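Local coordinates for CglIIR protein (Corynebacterium glutamicum, PDB 6F1S), which is the H subunit of the CglI restriction endonuclease, a helicase-like motor that probably hydrolyses nucleoside triphosphates, represented here by its C-terminal domain, at residues A92-R97 against L127-I132; N21-D26 against I152-I157. One frame throughout, in Å; residues are numbered along the deposited sequence.

Contact 1: residues A92-R97 against L127-I132; sequences ARMVLR and LILYRI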
loop_
_atom_site.group_PDB
_atom_site.type_symbol
_atom_site.label_atom_id
_atom_site.label_comp_id
_atom_site.label_asym_id
_atom_site.label_seq_id
_atom_site.Cartn_x
_atom_site.Cartn_y
_atom_site.Cartn_z
ATOM N N ALA A 92 8.226 8.758 6.215
ATOM C CA ALA A 92 7.472 7.520 6.160
ATOM C C ALA A 92 8.374 6.389 5.695
ATOM O O ALA A 92 9.360 6.614 4.991
ATOM C CB ALA A 92 6.266 7.659 5.236
ATOM N N ARG A 93 8.038 5.176 6.113
ATOM C CA ARG A 93 8.717 3.981 5.637
ATOM C C ARG A 93 7.861 3.321 4.558
ATOM O O ARG A 93 6.645 3.187 4.711
ATOM C CB ARG A 93 8.985 3.016 6.793
ATOM C CG ARG A 93 9.798 1.784 6.425
ATOM C CD ARG A 93 10.072 0.948 7.660
ATOM N NE ARG A 93 10.821 -0.270 7.368
ATOM C CZ ARG A 93 11.023 -1.252 8.243
ATOM N NH1 ARG A 93 10.526 -1.166 9.472
ATOM N NH2 ARG A 93 11.718 -2.325 7.886
HETATM N N MSE A 94 8.494 2.934 3.457
HETATM C CA MSE A 94 7.767 2.307 2.362
HETATM C C MSE A 94 8.406 0.985 1.954
HETATM O O MSE A 94 9.613 0.906 1.698
HETATM C CB MSE A 94 7.675 3.241 1.150
HETATM C CG MSE A 94 6.811 2.664 0.033
HETATM SE SE MSE A 94 6.285 3.941 -1.358
HETATM C CE MSE A 94 7.952 4.007 -2.371
ATOM N N VAL A 95 7.572 -0.051 1.906
ATOM C CA VAL A 95 8.006 -1.383 1.529
ATOM C C VAL A 95 7.277 -1.813 0.257
ATOM O O VAL A 95 6.047 -1.799 0.200
ATOM C CB VAL A 95 7.757 -2.401 2.667
ATOM C CG1 VAL A 95 8.128 -3.809 2.236
ATOM C CG2 VAL A 95 8.536 -1.994 3.918
ATOM N N LEU A 96 8.051 -2.166 -0.764
ATOM C CA LEU A 96 7.514 -2.611 -2.044
ATOM C C LEU A 96 7.845 -4.077 -2.254
ATOM O O LEU A 96 9.018 -4.446 -2.281
ATOM C CB LEU A 96 8.089 -1.788 -3.205
ATOM C CG LEU A 96 8.016 -0.262 -3.150
ATOM C CD1 LEU A 96 8.686 0.353 -4.380
ATOM C CD2 LEU A 96 6.580 0.211 -3.030
ATOM N N ARG A 97 6.817 -4.909 -2.393
ATOM C CA ARG A 97 7.006 -6.328 -2.687
ATOM C C ARG A 97 6.409 -6.668 -4.043
ATOM O O ARG A 97 5.289 -6.255 -4.361
ATOM C CB ARG A 97 6.355 -7.209 -1.616
ATOM C CG ARG A 97 6.740 -6.881 -0.195
ATOM C CD ARG A 97 8.159 -7.289 0.121
ATOM N NE ARG A 97 8.407 -7.143 1.548
ATOM C CZ ARG A 97 9.598 -6.915 2.081
ATOM N NH1 ARG A 97 10.664 -6.801 1.300
ATOM N NH2 ARG A 97 9.721 -6.788 3.393
ATOM N N LEU A 127 3.918 2.408 4.856
ATOM C CA LEU A 127 3.166 2.004 3.669
ATOM C C LEU A 127 3.796 0.761 3.049
ATOM O O LEU A 127 4.962 0.772 2.649
ATOM C CB LEU A 127 3.106 3.134 2.634
ATOM C CG LEU A 127 2.475 2.811 1.266
ATOM C CD1 LEU A 127 0.976 2.555 1.383
ATOM C CD2 LEU A 127 2.753 3.900 0.224
ATOM N N ILE A 128 3.024 -0.315 2.989
ATOM C CA ILE A 128 3.468 -1.534 2.332
ATOM C C ILE A 128 2.666 -1.725 1.049
ATOM O O ILE A 128 1.437 -1.748 1.082
ATOM C CB ILE A 128 3.303 -2.769 3.247
ATOM C CG1 ILE A 128 4.063 -2.565 4.565
ATOM C CG2 ILE A 128 3.761 -4.028 2.538
ATOM C CD1 ILE A 128 3.982 -3.759 5.524
ATOM N N LEU A 129 3.358 -1.847 -0.078
ATOM C CA LEU A 129 2.689 -2.056 -1.358
ATOM C C LEU A 129 3.002 -3.446 -1.918
ATOM O O LEU A 129 4.164 -3.825 -2.062
ATOM C CB LEU A 129 3.086 -0.966 -2.360
ATOM C CG LEU A 129 2.488 0.422 -2.088
ATOM C CD1 LEU A 129 3.194 1.526 -2.874
ATOM C CD2 LEU A 129 1.009 0.434 -2.392
ATOM N N TYR A 130 1.951 -4.205 -2.207
ATOM C CA TYR A 130 2.085 -5.541 -2.777
ATOM C C TYR A 130 1.689 -5.539 -4.246
ATOM O O TYR A 130 0.569 -5.146 -4.589
ATOM C CB TYR A 130 1.220 -6.556 -2.021
ATOM C CG TYR A 130 1.899 -7.259 -0.865
ATOM C CD1 TYR A 130 2.896 -6.634 -0.134
ATOM C CD2 TYR A 130 1.534 -8.553 -0.503
ATOM C CE1 TYR A 130 3.511 -7.271 0.929
ATOM C CE2 TYR A 130 2.149 -9.199 0.553
ATOM C CZ TYR A 130 3.139 -8.551 1.264
ATOM O OH TYR A 130 3.766 -9.174 2.321
ATOM N N ARG A 131 2.602 -5.978 -5.109
ATOM C CA ARG A 131 2.312 -6.085 -6.535
ATOM C C ARG A 131 1.844 -7.496 -6.862
ATOM O O ARG A 131 2.577 -8.458 -6.682
ATOM C CB ARG A 131 3.538 -5.721 -7.377
ATOM C CG ARG A 131 3.254 -5.493 -8.863
ATOM C CD ARG A 131 4.550 -5.294 -9.641
ATOM N NE ARG A 131 4.318 -4.914 -11.031
ATOM C CZ ARG A 131 4.136 -5.782 -12.021
ATOM N NH1 ARG A 131 4.150 -7.086 -11.772
ATOM N NH2 ARG A 131 3.935 -5.347 -13.259
ATOM N N ILE A 132 0.610 -7.609 -7.338
ATOM C CA ILE A 132 0.025 -8.907 -7.653
ATOM C C ILE A 132 -0.306 -9.002 -9.132
ATOM O O ILE A 132 -1.031 -8.162 -9.665
ATOM C CB ILE A 132 -1.248 -9.166 -6.833
ATOM C CG1 ILE A 132 -0.930 -9.126 -5.342
ATOM C CG2 ILE A 132 -1.875 -10.503 -7.219
ATOM C CD1 ILE A 132 -2.150 -9.198 -4.455
#

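Contact 2: residues N21-D26 against I152-I157; sequences NYFAAD and IWVPNI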
loop_
_atom_site.group_PDB
_atom_site.type_symbol
_atom_site.label_atom_id
_atom_site.label_comp_id
_atom_site.label_asym_id
_atom_site.label_seq_id
_atom_site.Cartn_x
_atom_site.Cartn_y
_atom_site.Cartn_z
ATOM N N ASN A 21 -2.690 -2.319 11.280
ATOM C CA ASN A 21 -2.603 -2.416 9.822
ATOM C C ASN A 21 -3.972 -2.230 9.178
ATOM O O ASN A 21 -4.961 -2.776 9.648
ATOM C CB ASN A 21 -2.029 -3.769 9.388
ATOM C CG ASN A 21 -0.515 -3.836 9.480
ATOM O OD1 ASN A 21 0.193 -2.914 9.072
ATOM N ND2 ASN A 21 -0.011 -4.947 10.003
ATOM N N TYR A 22 -4.027 -1.468 8.097
ATOM C CA TYR A 22 -5.238 -1.391 7.287
ATOM C C TYR A 22 -4.857 -1.547 5.828
ATOM O O TYR A 22 -3.978 -0.842 5.340
ATOM C CB TYR A 22 -5.974 -0.062 7.494
ATOM C CG TYR A 22 -6.385 0.228 8.921
ATOM C CD1 TYR A 22 -7.566 -0.284 9.445
ATOM C CD2 TYR A 22 -5.597 1.025 9.740
ATOM C CE1 TYR A 22 -7.946 -0.015 10.752
ATOM C CE2 TYR A 22 -5.967 1.299 11.046
ATOM C CZ TYR A 22 -7.142 0.778 11.547
ATOM O OH TYR A 22 -7.507 1.053 12.849
ATOM N N PHE A 23 -5.494 -2.471 5.124
ATOM C CA PHE A 23 -5.215 -2.596 3.700
ATOM C C PHE A 23 -6.498 -2.522 2.874
ATOM O O PHE A 23 -7.570 -2.905 3.330
ATOM C CB PHE A 23 -4.438 -3.893 3.404
ATOM C CG PHE A 23 -5.306 -5.096 3.128
ATOM C CD1 PHE A 23 -5.763 -5.892 4.169
ATOM C CD2 PHE A 23 -5.634 -5.451 1.824
ATOM C CE1 PHE A 23 -6.548 -7.009 3.924
ATOM C CE2 PHE A 23 -6.418 -6.563 1.566
ATOM C CZ PHE A 23 -6.878 -7.349 2.621
ATOM N N ALA A 24 -6.374 -2.005 1.661
ATOM C CA ALA A 24 -7.495 -1.921 0.737
ATOM C C ALA A 24 -7.845 -3.295 0.181
ATOM O O ALA A 24 -7.045 -3.913 -0.518
ATOM C CB ALA A 24 -7.176 -0.959 -0.402
ATOM N N ALA A 25 -9.050 -3.761 0.488
ATOM C CA ALA A 25 -9.535 -5.045 -0.001
ATOM C C ALA A 25 -9.749 -5.019 -1.505
ATOM O O ALA A 25 -9.484 -6.005 -2.197
ATOM C CB ALA A 25 -10.823 -5.424 0.699
ATOM N N ASP A 26 -10.228 -3.885 -2.006
ATOM C CA ASP A 26 -10.577 -3.763 -3.417
ATOM C C ASP A 26 -10.106 -2.435 -4.019
ATOM O O ASP A 26 -10.918 -1.597 -4.399
ATOM C CB ASP A 26 -12.096 -3.914 -3.590
ATOM C CG ASP A 26 -12.512 -4.051 -5.044
ATOM O OD1 ASP A 26 -11.670 -4.459 -5.868
ATOM O OD2 ASP A 26 -13.685 -3.755 -5.362
ATOM N N ILE A 152 -1.967 -5.442 -10.262
ATOM C CA ILE A 152 -2.517 -4.529 -9.270
ATOM C C ILE A 152 -1.445 -4.241 -8.222
ATOM O O ILE A 152 -0.534 -5.046 -8.016
ATOM C CB ILE A 152 -3.788 -5.118 -8.594
ATOM C CG1 ILE A 152 -4.548 -4.048 -7.801
ATOM C CG2 ILE A 152 -3.435 -6.301 -7.690
ATOM C CD1 ILE A 152 -5.186 -2.984 -8.645
ATOM N N TRP A 153 -1.534 -3.079 -7.588
ATOM C CA TRP A 153 -0.771 -2.799 -6.379
ATOM C C TRP A 153 -1.766 -2.665 -5.236
ATOM O O TRP A 153 -2.762 -1.949 -5.365
ATOM C CB TRP A 153 0.056 -1.522 -6.510
ATOM C CG TRP A 153 1.306 -1.646 -7.314
ATOM C CD1 TRP A 153 1.450 -1.389 -8.645
ATOM C CD2 TRP A 153 2.607 -2.030 -6.839
ATOM N NE1 TRP A 153 2.750 -1.598 -9.033
ATOM C CE2 TRP A 153 3.482 -1.991 -7.944
ATOM C CE3 TRP A 153 3.111 -2.412 -5.591
ATOM C CZ2 TRP A 153 4.836 -2.312 -7.839
ATOM C CZ3 TRP A 153 4.458 -2.733 -5.488
ATOM C CH2 TRP A 153 5.302 -2.680 -6.607
ATOM N N VAL A 154 -1.515 -3.359 -4.132
ATOM C CA VAL A 154 -2.403 -3.280 -2.977
ATOM C C VAL A 154 -1.707 -2.572 -1.810
ATOM O O VAL A 154 -0.630 -2.982 -1.383
ATOM C CB VAL A 154 -2.874 -4.677 -2.533
ATOM C CG1 VAL A 154 -3.955 -4.556 -1.479
ATOM C CG2 VAL A 154 -3.378 -5.476 -3.729
ATOM N N PRO A 155 -2.314 -1.491 -1.307
ATOM C CA PRO A 155 -1.710 -0.719 -0.219
ATOM C C PRO A 155 -2.099 -1.201 1.181
ATOM O O PRO A 155 -3.242 -1.566 1.429
ATOM C CB PRO A 155 -2.251 0.690 -0.469
ATOM C CG PRO A 155 -3.620 0.437 -1.032
ATOM C CD PRO A 155 -3.504 -0.821 -1.866
ATOM N N ASN A 156 -1.129 -1.195 2.084
ATOM C CA ASN A 156 -1.362 -1.486 3.489
ATOM C C ASN A 156 -0.721 -0.380 4.304
ATOM O O ASN A 156 0.475 -0.145 4.197
ATOM C CB ASN A 156 -0.788 -2.855 3.875
ATOM C CG ASN A 156 -0.854 -3.123 5.371
ATOM O OD1 ASN A 156 -1.737 -3.838 5.846
ATOM N ND2 ASN A 156 0.087 -2.556 6.121
ATOM N N ILE A 157 -1.521 0.314 5.102
ATOM C CA ILE A 157 -1.022 1.447 5.867
ATOM C C ILE A 157 -1.067 1.164 7.359
ATOM O O ILE A 157 -1.875 0.363 7.830
ATOM C CB ILE A 157 -1.831 2.728 5.575
ATOM C CG1 ILE A 157 -3.300 2.510 5.937
ATOM C CG2 ILE A 157 -1.691 3.130 4.109
ATOM C CD1 ILE A 157 -4.184 3.705 5.686
#

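Contact 1: residues A92-R97 against L127-I132
Leu127 N donates to Arg93 O at 2.8 Å, the first of five backbone hydrogen bonds between the parallel strands 92-97 and 127-132. Val95 and Leu129 each spend both N-H and C=O here: Val95 takes Leu127 O and Leu129 N, the latter at 2.7 Å, and Leu129 O accepts from Arg97 N. Arg131 N closes the series on Arg97 O, and all five are nearly straight. Met94 and Leu96 turn their backbone polar groups the other way, to Ser50 and Glu48, as Ile128 does to Asn156, so these buried main-chain groups find partners on the neighbouring chain segments, Ser50 in strand 49-52, Glu48 just before it, and Asn156 in strand 152-158.

On one face lie Met94 (selenomethionine), Leu96, Leu127 and Leu129, flexible apolar chains suited to packing against helices 32-46 and 54-61. SE of Met94 reaches CD2 of Leu127 at 3.9 Å. Leu96 and Leu129 run side by side, CD2 of the former 3.6 Å from CD1 of the latter.

On the other face the branched Val95 meets Ile128, and CG of Arg97 comes within 3.4 Å of CE1 of Tyr130, obliquely to the ring. Arg97 bends at chi2 (-72°), which turns CD off the line of the chain; Val95 CG1 sits 3.3 Å above one face of the guanidinium, near its rim. Asp114 and Glu48 form salt bridges with this guanidinium and probably stabilise its charge, while Tyr130 OH bonds to Ser111 N. Arg93 is paired with Asp49 and Glu121, Arg131 with Asp36 and Glu133.

Together the strands form the parallel pair of a beta-alpha-beta unit, connected through helix 112-120.

Contact 2: residues N21-D26 against I152-I157
Tyr22 and Ile157 form an antiparallel hydrogen-bonded pair, Tyr22 N to Ile157 O at 2.8 Å and Ile157 N to Tyr22 O at 2.7 Å, beside the non-hydrogen-bonded pair Phe23-Asn156, with the strands at 158°. Short strand 21-23 is thereby the edge strand of a mixed beta sheet, added antiparallel to the chain's last strand, 152-158.

After Phe23 the chain leaves the sheet through a loop, but Ala24 N still reaches Pro155 O at 3.2 Å. Proline suits this place: it has no N-H to spend on the departing segment, yet offers its carbonyl. CB of the small Ala24 comes 3.9 Å from CG of Pro155.

Tyr22 and Ile157 share one face, where CB of the tyrosine meets CG1 of the isoleucine; the phenol leads off to Ser17, its OH bonding to Ser17 N. Phe23 lies on the other face. Its CG stands between backbone N and carbonyl carbon (chi1 89°), the crowded position, and the ring carries on away from strand 152-157. CB stays beside OD1 of Asn156, and Val154 CG1 touches the ring edge near its plane, 3.8 Å from CD2.

Two asparagines, each able to donate and accept, bridge the end of the pairing. Asn21 gives its ND2 to Ser118 OG of helix 112-120, and its OD1 receives Asn156. This bond, Asn156 ND2 to Asn21 OD1, is 3.0 Å long and almost straight; OD1 lies in the Asn156 amide plane, whereas ND2 stands 58° out of the Asn21 carbonyl plane.

In the fold
Contact 1 and contact 2 belong to one mixed sheet, their centres about 9 Å apart, and contact 1 is nested in the chain loop that contact 2 closes. Strands 126-132 and 152-158 join them: Tyr130 O lies 2.8 Å from Val154 N, a probable hydrogen bond. Trp153, which does not touch 21-26, instead packs on contact 1, its CE3 3.5 Å from Leu129 CB. Asp36 serves both sides, bonding Trp153 NE1 and forming a salt bridge with Arg131. Helix 112-120 likewise takes a polar side chain from each contact. A 1,2-ethanediol, probably from the crystallisation liquor, sits about 3 Å from the Tyr130 side chain.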